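Local coordinates for AAC3-I (Uncultured bacterium, PDB 5HMN), which probably transfers an acetyl group from acetyl-coenzyme A to an amino group of aminoglycoside antibiotics, as an acetyltransferase of the GNAT fold, at residues H8-S11 and P12-A16; L17-T20 and L21-T24. All coordinates share one frame; numbering follows the deposited sequence.

Interaction 1: residues H8-S11 and P12-A16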
loop_
_atom_site.group_PDB
_atom_site.type_symbol
_atom_site.label_atom_id
_atom_site.label_comp_id
_atom_site.label_asym_id
_atom_site.label_seq_id
_atom_site.Cartn_x
_atom_site.Cartn_y
_atom_site.Cartn_z
ATOM N N HIS C 8 20.885 6.399 -3.193
ATOM C CA HIS C 8 21.379 5.108 -2.733
ATOM C C HIS C 8 20.276 4.249 -2.102
ATOM O O HIS C 8 19.551 4.703 -1.221
ATOM C CB HIS C 8 22.523 5.341 -1.739
ATOM C CG HIS C 8 22.958 4.113 -1.007
ATOM N ND1 HIS C 8 23.495 3.015 -1.644
ATOM C CD2 HIS C 8 22.946 3.815 0.313
ATOM C CE1 HIS C 8 23.789 2.090 -0.747
ATOM N NE2 HIS C 8 23.466 2.550 0.448
ATOM N N GLN C 9 20.142 3.008 -2.561
ATOM C CA GLN C 9 19.194 2.085 -1.940
ATOM C C GLN C 9 19.793 1.494 -0.671
ATOM O O GLN C 9 20.884 0.919 -0.697
ATOM C CB GLN C 9 18.792 0.968 -2.900
ATOM C CG GLN C 9 17.816 -0.022 -2.281
ATOM C CD GLN C 9 17.325 -1.074 -3.259
ATOM O OE1 GLN C 9 17.730 -1.106 -4.421
ATOM N NE2 GLN C 9 16.443 -1.945 -2.787
ATOM N N LEU C 10 19.086 1.644 0.443
ATOM C CA LEU C 10 19.582 1.149 1.723
ATOM C C LEU C 10 19.605 -0.380 1.755
ATOM O O LEU C 10 18.652 -1.031 1.335
ATOM C CB LEU C 10 18.732 1.689 2.874
ATOM C CG LEU C 10 18.688 3.216 3.004
ATOM C CD1 LEU C 10 18.068 3.625 4.332
ATOM C CD2 LEU C 10 20.070 3.820 2.844
ATOM N N SER C 11 20.707 -0.939 2.248
ATOM C CA SER C 11 20.857 -2.386 2.368
ATOM C C SER C 11 20.531 -2.812 3.797
ATOM O O SER C 11 20.402 -1.959 4.677
ATOM C CB SER C 11 22.280 -2.807 1.987
ATOM O OG SER C 11 23.141 -2.748 3.110
ATOM N N PRO C 12 20.389 -4.128 4.040
ATOM C CA PRO C 12 20.223 -4.603 5.419
ATOM C C PRO C 12 21.394 -4.212 6.313
ATOM O O PRO C 12 21.238 -4.164 7.532
ATOM C CB PRO C 12 20.152 -6.124 5.259
ATOM C CG PRO C 12 19.615 -6.325 3.891
ATOM C CD PRO C 12 20.180 -5.211 3.060
ATOM N N ASN C 13 22.543 -3.934 5.701
ATOM C CA ASN C 13 23.748 -3.544 6.425
ATOM C C ASN C 13 23.770 -2.061 6.786
ATOM O O ASN C 13 24.799 -1.538 7.211
ATOM C CB ASN C 13 24.990 -3.880 5.597
ATOM C CG ASN C 13 25.094 -5.357 5.272
ATOM O OD1 ASN C 13 25.259 -5.743 4.113
ATOM N ND2 ASN C 13 25.003 -6.195 6.299
ATOM N N GLU C 14 22.639 -1.384 6.620
ATOM C CA GLU C 14 22.608 0.068 6.768
ATOM C C GLU C 14 21.416 0.580 7.565
ATOM O O GLU C 14 20.773 1.553 7.171
ATOM C CB GLU C 14 22.624 0.727 5.387
ATOM C CG GLU C 14 23.944 0.554 4.646
ATOM C CD GLU C 14 23.844 0.906 3.181
ATOM O OE1 GLU C 14 22.711 1.030 2.677
ATOM O OE2 GLU C 14 24.898 1.059 2.530
ATOM N N VAL C 15 21.138 -0.069 8.693
ATOM C CA VAL C 15 20.073 0.369 9.591
ATOM C C VAL C 15 20.384 1.759 10.145
ATOM O O VAL C 15 19.482 2.574 10.356
ATOM C CB VAL C 15 19.871 -0.627 10.756
ATOM C CG1 VAL C 15 18.874 -0.084 11.769
ATOM C CG2 VAL C 15 19.412 -1.978 10.224
ATOM N N ALA C 16 21.669 2.023 10.363
ATOM C CA ALA C 16 22.119 3.325 10.844
ATOM C C ALA C 16 21.684 4.451 9.907
ATOM O O ALA C 16 21.260 5.510 10.360
ATOM C CB ALA C 16 23.631 3.327 11.008
HETATM O O HOH W 1 24.933 -5.327 1.738
#
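E14 reaches back across the turn that follows the first strand and meets H8 and S11 with its carboxylate, an instructive case of one side chain closing a strand-to-helix connection. At its root, CB of E14 lies 3.6 Å from the carbonyl O of S11. With CG anti to its own carbonyl carbon (chi1 -69°) and the chain extended beyond, the side chain heads back toward the strand, CG passing 3.7 Å from OG of S11. The tip then divides its work. OE1 accepts two hydrogen bonds: NE2 of H8 at 2.8 Å, on the syn side of the carboxylate, and the backbone N of S11, also at 2.8 Å, which approaches from well above the carboxylate plane in a nearly straight bond (164°). OE2 adds a weak bond from the same NE2. H8 comes from the opposite direction and presents the edge of its ring, whose plane stands 66° from that of the carboxylate. Two grips on OE1 should limit rotation of the group, and the negative charge would favour a proton on NE2. Alongside the carboxylate, CD2 of L10 comes within 3.8 Å of OE1 of E14.

Behind this clasp the backbone folds tightly. N of E14 bonds to O of S11, 3.0 Å away, while OG of S11 takes the N-H of N13 at 2.9 Å. V15 packs against helix 42-49. What results is a type I beta turn from S11 to E14, with E14 at the N-cap position of helix 15-28, joining strand 5-9, outermost in the sheet of this chain, to the first helix of the GNAT fold.

Interaction 2: residues L17-T20 and L21-T24; sequences LMET and LLAT
E19 and L22, one helical turn apart, lie side by side and point the same way, showing how a charged side chain can fold alongside an apolar one from the next turn. The E19 chain bends at chi2 (-30°), which folds its carboxylate alongside the leucine: OE1 sits 3.7 Å from CD1 of L22 and OE2 hardly farther, so one methyl touches both oxygens. This is a van der Waals contact, and R39 touches the same glutamate. L22 also leans its CG on the carbonyl O of M18, 3.4 Å away.

On the neighbouring flank M18 starts out away from the next turn, and a bend at chi2 (73°) brings its thioether back toward it. Its SD lies 4.5 Å from CD2 of L21 and its CE 4.3 Å from CD2 of L22, so the sulfur and the terminal methyl are divided between two leucines. F77 of the second subunit packs on M18 and L22, extending this apolar patch across the dimer interface.

T20 and T24 occupy another face. The carbonyl O of T20 receives the N-H of T24 at 3.1 Å, and a water also donates to that oxygen while hydrogen-bonding to OG1 of T24. I65 of strand 64-75 touches T20, L21 and T24. Beneath these side chains, L21 and L22 return their N-H groups to the carbonyls of L17 and M18, whereas the bond from A23 to E19 is weak. The pattern is that of a regular amphipathic alpha-helix, here the first helix of the GNAT fold, with buried M18, L21 and L22 on one side and exposed T20 on another.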
loop_
_atom_site.group_PDB
_atom_site.type_symbol
_atom_site.label_atom_id
_atom_site.label_comp_id
_atom_site.label_asym_id
_atom_site.label_seq_id
_atom_site.Cartn_x
_atom_site.Cartn_y
_atom_site.Cartn_z
ATOM N N LEU C 17 21.791 4.217 8.605
ATOM C CA LEU C 17 21.355 5.194 7.607
ATOM C C LEU C 17 19.844 5.393 7.663
ATOM O O LEU C 17 19.344 6.499 7.472
ATOM C CB LEU C 17 21.775 4.754 6.203
ATOM C CG LEU C 17 23.048 5.376 5.627
ATOM C CD1 LEU C 17 24.210 5.210 6.582
ATOM C CD2 LEU C 17 23.382 4.770 4.273
ATOM N N MET C 18 19.120 4.311 7.927
ATOM C CA MET C 18 17.668 4.367 8.026
ATOM C C MET C 18 17.243 5.269 9.181
ATOM O O MET C 18 16.288 6.035 9.062
ATOM C CB MET C 18 17.091 2.958 8.206
ATOM C CG MET C 18 15.578 2.894 8.159
ATOM S SD MET C 18 14.966 3.136 6.488
ATOM C CE MET C 18 13.334 3.783 6.813
ATOM N N GLU C 19 17.977 5.185 10.293
ATOM C CA GLU C 19 17.695 5.992 11.481
ATOM C C GLU C 19 17.846 7.480 11.223
ATOM O O GLU C 19 17.069 8.295 11.722
ATOM C CB GLU C 19 18.615 5.579 12.633
ATOM C CG GLU C 19 18.262 4.239 13.249
ATOM C CD GLU C 19 16.778 3.941 13.168
ATOM O OE1 GLU C 19 16.039 4.340 14.093
ATOM O OE2 GLU C 19 16.347 3.305 12.181
ATOM N N THR C 20 18.872 7.835 10.457
ATOM C CA THR C 20 19.106 9.223 10.094
ATOM C C THR C 20 18.030 9.690 9.119
ATOM O O THR C 20 17.555 10.822 9.192
ATOM C CB THR C 20 20.499 9.405 9.470
ATOM O OG1 THR C 20 21.494 8.927 10.386
ATOM C CG2 THR C 20 20.761 10.872 9.159
ATOM N N LEU C 21 17.637 8.798 8.216
ATOM C CA LEU C 21 16.591 9.099 7.249
ATOM C C LEU C 21 15.273 9.402 7.961
ATOM O O LEU C 21 14.523 10.281 7.540
ATOM C CB LEU C 21 16.418 7.939 6.267
ATOM C CG LEU C 21 15.371 8.145 5.170
ATOM C CD1 LEU C 21 15.643 9.442 4.430
ATOM C CD2 LEU C 21 15.360 6.965 4.211
ATOM N N LEU C 22 15.007 8.683 9.049
ATOM C CA LEU C 22 13.814 8.933 9.855
ATOM C C LEU C 22 13.803 10.361 10.395
ATOM O O LEU C 22 12.756 10.998 10.456
ATOM C CB LEU C 22 13.722 7.933 11.006
ATOM C CG LEU C 22 13.360 6.490 10.638
ATOM C CD1 LEU C 22 13.299 5.610 11.883
ATOM C CD2 LEU C 22 12.040 6.440 9.887
ATOM N N ALA C 23 14.975 10.866 10.773
ATOM C CA ALA C 23 15.100 12.241 11.255
ATOM C C ALA C 23 14.842 13.249 10.134
ATOM O O ALA C 23 14.294 14.328 10.367
ATOM C CB ALA C 23 16.482 12.467 11.867
ATOM N N THR C 24 15.243 12.896 8.919
ATOM C CA THR C 24 14.965 13.723 7.746
ATOM C C THR C 24 13.465 13.797 7.462
ATOM O O THR C 24 12.934 14.870 7.144
ATOM C CB THR C 24 15.693 13.187 6.504
ATOM O OG1 THR C 24 17.106 13.253 6.724
ATOM C CG2 THR C 24 15.337 14.011 5.268
HETATM O O HOH W 2 18.753 13.703 9.257
#

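How the interactions relate
The two interactions follow in series along the chain, their centres 11 Å apart and on the same side of the chain's centre. Interaction 1 carries the chain from strand 5-9, outermost in the mixed sheet within this chain, into helix 15-28; interaction 2 occupies the next two turns of that helix. They touch directly: CD2 of L10 packs 3.7 Å from CD2 of L17, and CD1 of L10 meets CA of M18, so the helix lies against the residues that lead into it. From a surface turn the path thus runs to a partly buried helix, which reaches the second subunit and where the side chain of T24 is about 8 Å from bound coenzyme A.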